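Local coordinates for CrtC domain-containing protein (Fusarium vanettenii 77-13-4, PDB 7A0Q) that probably hydrates the isoflavonoid phytoalexin kievitone, as a fungal kievitone hydratase built from two lipocalin-like domains, at residues 70-78 with 89-97. Residues are numbered along the deposited sequence; the frame is centred on the assembly and turned at random.
Sequences NEQYVVLAH and RASTLNLET
His78 and Arg89 face each other as a hydrogen-bonded pair at one end of this antiparallel hairpin, and their side chains run next to each other, pointing the same way. The hairpin belongs to the N-terminal lipocalin-like part; backbone hydrogen bonds pair its strands from His78-Arg89 to Val74-Leu93, and Leu95 N reaches Gln72 O beyond. Arg89 NE donates to His78 ND1 at 2.9 Å, entering in the plane of the imidazole at its edge, although the guanidinium is turned 42° from the ring. The arginine reaches this point because CG sits between the backbone N and the carbonyl carbon (chi1 58°) and the chain then runs straight out to NE. At the other ring nitrogen, NE2 bonds to Ser58 OG, and Trp60 meets the imidazole edge-to-face.

Along the same face, Ser91 OG sits against Leu76, 3.3 Å from CD2, and water 3 links that hydroxyl to Val74 O. Val74 CG2 then touches Leu95 CD2, and both side chains also pack on Phe321 of strand 317-328, in the second, C-terminal barrel.

The opposite face carries Tyr73, Val75 and Ala77. Val75 CG2 and Thr92 CG2 lie 4.2 Å apart, side by side, while Tyr73 crosses Asn94 at a slant, CE2 3.6 Å from Asn94 CB, with the amide plane 63° from the ring. Tyr73 OH gives a very short bond to Glu71 OE1, and water 1 joins that oxygen to Asn94 ND2 and Glu96 OE2. As the strand ends, Asn94 OD1 accepts from Glu96 N in an Asx turn and also from Thr97 N.

Bonds at both nitrogens thus fix the rotation of the His78 ring; water 1, donating to both carboxylates, probably eases the closeness of Glu71 and Glu96.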
ATOM      1  N   ASN A  70     -11.377  12.836 -16.854  1.00 22.09           N
ATOM      2  CA  ASN A  70     -10.216  12.198 -17.483  1.00 18.93           C
ATOM      3  C   ASN A  70      -8.876  12.608 -16.876  1.00 24.56           C
ATOM      4  O   ASN A  70      -7.839  12.491 -17.540  1.00 29.30           O
ATOM      5  CB  ASN A  70     -10.190  12.446 -18.999  1.00 23.86           C
ATOM      6  CG  ASN A  70      -9.436  11.369 -19.753  1.00 28.27           C
ATOM      7  OD1 ASN A  70      -9.458  10.195 -19.383  1.00 32.80           O
ATOM      8  ND2 ASN A  70      -8.763  11.768 -20.827  1.00 30.89           N
ATOM      9  N   GLU A  71      -8.855  13.068 -15.627  1.00 23.58           N
ATOM     10  CA  GLU A  71      -7.603  13.308 -14.921  1.00 23.15           C
ATOM     11  C   GLU A  71      -7.241  12.086 -14.084  1.00 19.17           C
ATOM     12  O   GLU A  71      -8.121  11.379 -13.588  1.00 23.47           O
ATOM     13  CB  GLU A  71      -7.698  14.526 -14.003  1.00 22.98           C
ATOM     14  CG  GLU A  71      -8.165  15.811 -14.667  1.00 25.37           C
ATOM     15  CD  GLU A  71      -8.265  16.939 -13.661  1.00 31.57           C
ATOM     16  OE1 GLU A  71      -7.250  17.241 -13.002  1.00 38.00           O
ATOM     17  OE2 GLU A  71      -9.362  17.516 -13.517  1.00 48.35           O
ATOM     18  N   GLN A  72      -5.945  11.854 -13.908  1.00 20.38           N
ATOM     19  CA  GLN A  72      -5.493  10.711 -13.126  1.00 21.28           C
ATOM     20  C   GLN A  72      -4.716  11.151 -11.892  1.00 20.99           C
ATOM     21  O   GLN A  72      -3.900  12.080 -11.940  1.00 19.28           O
ATOM     22  CB  GLN A  72      -4.662   9.757 -13.976  1.00 18.81           C
ATOM     23  CG  GLN A  72      -5.516   9.065 -15.028  1.00 21.45           C
ATOM     24  CD  GLN A  72      -4.829   7.896 -15.672  1.00 19.56           C
ATOM     25  OE1 GLN A  72      -3.650   7.963 -16.014  1.00 23.27           O
ATOM     26  NE2 GLN A  72      -5.567   6.810 -15.851  1.00 21.03           N
ATOM     27  N   TYR A  73      -4.977  10.455 -10.784  1.00 19.26           N
ATOM     28  CA  TYR A  73      -4.364  10.754  -9.500  1.00 19.57           C
ATOM     29  C   TYR A  73      -4.034   9.444  -8.810  1.00 20.82           C
ATOM     30  O   TYR A  73      -4.645   8.410  -9.083  1.00 18.75           O
ATOM     31  CB  TYR A  73      -5.291  11.573  -8.592  1.00 19.08           C
ATOM     32  CG  TYR A  73      -5.632  12.940  -9.141  1.00 24.13           C
ATOM     33  CD1 TYR A  73      -6.675  13.100 -10.041  1.00 22.84           C
ATOM     34  CD2 TYR A  73      -4.909  14.068  -8.756  1.00 27.48           C
ATOM     35  CE1 TYR A  73      -6.988  14.351 -10.552  1.00 28.04           C
ATOM     36  CE2 TYR A  73      -5.217  15.326  -9.267  1.00 31.20           C
ATOM     37  CZ  TYR A  73      -6.258  15.454 -10.163  1.00 29.40           C
ATOM     38  OH  TYR A  73      -6.587  16.693 -10.678  1.00 28.63           O
ATOM     39  N   VAL A  74      -3.064   9.498  -7.904  1.00 19.75           N
ATOM     40  CA  VAL A  74      -2.832   8.420  -6.945  1.00 17.28           C
ATOM     41  C   VAL A  74      -3.051   9.018  -5.562  1.00 18.11           C
ATOM     42  O   VAL A  74      -2.439  10.037  -5.215  1.00 18.54           O
ATOM     43  CB  VAL A  74      -1.431   7.805  -7.089  1.00 16.30           C
ATOM     44  CG1 VAL A  74      -1.169   6.815  -5.962  1.00 18.87           C
ATOM     45  CG2 VAL A  74      -1.297   7.109  -8.442  1.00 19.49           C
ATOM     46  N   VAL A  75      -3.944   8.413  -4.786  1.00 15.89           N
ATOM     47  CA  VAL A  75      -4.340   8.946  -3.486  1.00 16.37           C
ATOM     48  C   VAL A  75      -4.040   7.903  -2.420  1.00 15.66           C
ATOM     49  O   VAL A  75      -4.478   6.751  -2.530  1.00 17.28           O
ATOM     50  CB  VAL A  75      -5.829   9.331  -3.459  1.00 16.87           C
ATOM     51  CG1 VAL A  75      -6.206   9.825  -2.072  1.00 20.28           C
ATOM     52  CG2 VAL A  75      -6.094  10.425  -4.486  1.00 21.12           C
ATOM     53  N   LEU A  76      -3.333   8.320  -1.379  1.00 17.38           N
ATOM     54  CA  LEU A  76      -2.921   7.442  -0.293  1.00 14.90           C
ATOM     55  C   LEU A  76      -3.642   7.817   0.992  1.00 16.11           C
ATOM     56  O   LEU A  76      -3.811   9.000   1.289  1.00 16.35           O
ATOM     57  CB  LEU A  76      -1.421   7.558  -0.064  1.00 19.24           C
ATOM     58  CG  LEU A  76      -0.484   6.667  -0.861  1.00 28.23           C
ATOM     59  CD1 LEU A  76      -0.867   6.536  -2.334  1.00 32.53           C
ATOM     60  CD2 LEU A  76       0.887   7.257  -0.730  1.00 32.44           C
ATOM     61  N   ALA A  77      -4.063   6.810   1.752  1.00 16.02           N
ATOM     62  CA  ALA A  77      -4.611   7.008   3.088  1.00 13.81           C
ATOM     63  C   ALA A  77      -4.042   5.935   4.002  1.00 15.63           C
ATOM     64  O   ALA A  77      -3.969   4.766   3.611  1.00 16.75           O
ATOM     65  CB  ALA A  77      -6.137   6.925   3.100  1.00 16.21           C
ATOM     66  N   HIS A  78      -3.655   6.318   5.222  1.00 15.43           N
ATOM     67  CA  HIS A  78      -3.034   5.353   6.121  1.00 14.95           C
ATOM     68  C   HIS A  78      -3.295   5.734   7.571  1.00 15.35           C
ATOM     69  O   HIS A  78      -2.991   6.862   7.969  1.00 16.26           O
ATOM     70  CB  HIS A  78      -1.529   5.297   5.861  1.00 15.60           C
ATOM     71  CG  HIS A  78      -0.790   4.393   6.795  1.00 15.72           C
ATOM     72  ND1 HIS A  78       0.427   4.733   7.344  1.00 17.71           N
ATOM     73  CD2 HIS A  78      -1.096   3.165   7.282  1.00 15.36           C
ATOM     74  CE1 HIS A  78       0.846   3.747   8.121  1.00 19.93           C
ATOM     75  NE2 HIS A  78      -0.066   2.788   8.108  1.00 17.62           N
ATOM     76  N   ARG A  89      -2.272   9.615   7.930  1.00 14.59           N
ATOM     77  CA  ARG A  89      -1.519  10.360   6.935  1.00 15.79           C
ATOM     78  C   ARG A  89      -2.094  10.069   5.555  1.00 15.75           C
ATOM     79  O   ARG A  89      -2.715   9.024   5.323  1.00 15.48           O
ATOM     80  CB  ARG A  89      -0.008  10.042   7.009  1.00 16.90           C
ATOM     81  CG  ARG A  89       0.348   8.574   6.835  1.00 16.86           C
ATOM     82  CD  ARG A  89       1.822   8.357   7.151  1.00 18.40           C
ATOM     83  NE  ARG A  89       2.228   6.974   6.923  1.00 18.79           N
ATOM     84  CZ  ARG A  89       3.468   6.522   7.100  1.00 18.60           C
ATOM     85  NH1 ARG A  89       4.424   7.352   7.521  1.00 18.28           N
ATOM     86  NH2 ARG A  89       3.754   5.248   6.859  1.00 17.26           N
ATOM     87  N   ALA A  90      -1.935  11.028   4.650  1.00 17.28           N
ATOM     88  CA  ALA A  90      -2.575  10.920   3.344  1.00 17.01           C
ATOM     89  C   ALA A  90      -1.834  11.799   2.355  1.00 19.17           C
ATOM     90  O   ALA A  90      -1.192  12.782   2.736  1.00 18.53           O
ATOM     91  CB  ALA A  90      -4.054  11.332   3.402  1.00 17.19           C
ATOM     92  N   SER A  91      -1.975  11.463   1.072  1.00 18.70           N
ATOM     93  CA  SER A  91      -1.344  12.254   0.024  1.00 19.19           C
ATOM     94  C   SER A  91      -2.151  12.153  -1.259  1.00 17.44           C
ATOM     95  O   SER A  91      -2.943  11.226  -1.455  1.00 17.49           O
ATOM     96  CB  SER A  91       0.105  11.814  -0.229  1.00 18.02           C
ATOM     97  OG  SER A  91       0.172  10.514  -0.804  1.00 19.13           O
ATOM     98  N   THR A  92      -1.944  13.136  -2.137  1.00 18.84           N
ATOM     99  CA  THR A  92      -2.484  13.100  -3.488  1.00 16.09           C
ATOM    100  C   THR A  92      -1.371  13.429  -4.463  1.00 17.99           C
ATOM    101  O   THR A  92      -0.516  14.272  -4.173  1.00 20.42           O
ATOM    102  CB  THR A  92      -3.636  14.092  -3.686  1.00 20.47           C
ATOM    103  OG1 THR A  92      -3.118  15.422  -3.575  1.00 22.91           O
ATOM    104  CG2 THR A  92      -4.721  13.881  -2.638  1.00 18.69           C
ATOM    105  N   LEU A  93      -1.377  12.750  -5.608  1.00 18.46           N
ATOM    106  CA  LEU A  93      -0.415  12.989  -6.676  1.00 19.78           C
ATOM    107  C   LEU A  93      -1.188  13.151  -7.974  1.00 21.80           C
ATOM    108  O   LEU A  93      -1.949  12.259  -8.356  1.00 19.48           O
ATOM    109  CB  LEU A  93       0.593  11.838  -6.796  1.00 19.56           C
ATOM    110  CG  LEU A  93       1.613  11.941  -7.939  1.00 19.98           C
ATOM    111  CD1 LEU A  93       2.579  13.102  -7.706  1.00 20.60           C
ATOM    112  CD2 LEU A  93       2.363  10.626  -8.139  1.00 20.65           C
ATOM    113  N   ASN A  94      -1.004  14.293  -8.633  1.00 21.36           N
ATOM    114  CA  ASN A  94      -1.565  14.531  -9.958  1.00 23.23           C
ATOM    115  C   ASN A  94      -0.608  13.958 -11.000  1.00 23.28           C
ATOM    116  O   ASN A  94       0.534  14.415 -11.116  1.00 24.72           O
ATOM    117  CB  ASN A  94      -1.779  16.031 -10.172  1.00 25.26           C
ATOM    118  CG  ASN A  94      -2.421  16.357 -11.520  1.00 26.84           C
ATOM    119  OD1 ASN A  94      -2.066  15.785 -12.547  1.00 27.62           O
ATOM    120  ND2 ASN A  94      -3.354  17.301 -11.518  1.00 28.93           N
ATOM    121  N   LEU A  95      -1.070  12.969 -11.769  1.00 22.05           N
ATOM    122  CA  LEU A  95      -0.171  12.285 -12.688  1.00 23.07           C
ATOM    123  C   LEU A  95       0.146  13.110 -13.930  1.00 25.28           C
ATOM    124  O   LEU A  95       1.117  12.798 -14.627  1.00 26.51           O
ATOM    125  CB  LEU A  95      -0.755  10.934 -13.097  1.00 21.58           C
ATOM    126  CG  LEU A  95      -0.911   9.926 -11.952  1.00 20.81           C
ATOM    127  CD1 LEU A  95      -1.294   8.551 -12.499  1.00 23.00           C
ATOM    128  CD2 LEU A  95       0.366   9.837 -11.124  1.00 24.60           C
ATOM    129  N   GLU A  96      -0.642  14.150 -14.210  1.00 27.26           N
ATOM    130  CA  GLU A  96      -0.335  15.012 -15.347  1.00 27.84           C
ATOM    131  C   GLU A  96       0.731  16.043 -14.999  1.00 30.73           C
ATOM    132  O   GLU A  96       1.653  16.281 -15.788  1.00 33.03           O
ATOM    133  CB  GLU A  96      -1.602  15.718 -15.831  1.00 30.15           C
ATOM    134  CG  GLU A  96      -1.370  16.632 -17.035  1.00 34.93           C
ATOM    135  CD  GLU A  96      -2.372  17.776 -17.107  1.00 52.82           C
ATOM    136  OE1 GLU A  96      -2.073  18.782 -17.790  1.00 58.90           O
ATOM    137  OE2 GLU A  96      -3.451  17.676 -16.480  1.00 52.68           O
ATOM    138  N   THR A  97       0.624  16.668 -13.829  1.00 31.62           N
ATOM    139  CA  THR A  97       1.449  17.815 -13.478  1.00 32.36           C
ATOM    140  C   THR A  97       2.509  17.520 -12.430  1.00 31.27           C
ATOM    141  O   THR A  97       3.370  18.376 -12.193  1.00 30.35           O
ATOM    142  CB  THR A  97       0.564  18.952 -12.954  1.00 32.49           C
ATOM    143  OG1 THR A  97       0.010  18.562 -11.688  1.00 27.91           O
ATOM    144  CG2 THR A  97      -0.561  19.238 -13.929  1.00 34.98           C
TER
HETATM  145  O   HOH W   1      -4.953  18.099 -14.067  1.00 47.75           O
HETATM  146  O   HOH W   2      -3.987  14.216 -14.068  1.00 32.87           O
HETATM  147  O   HOH W   3      -0.151  10.334  -3.444  1.00 19.49           O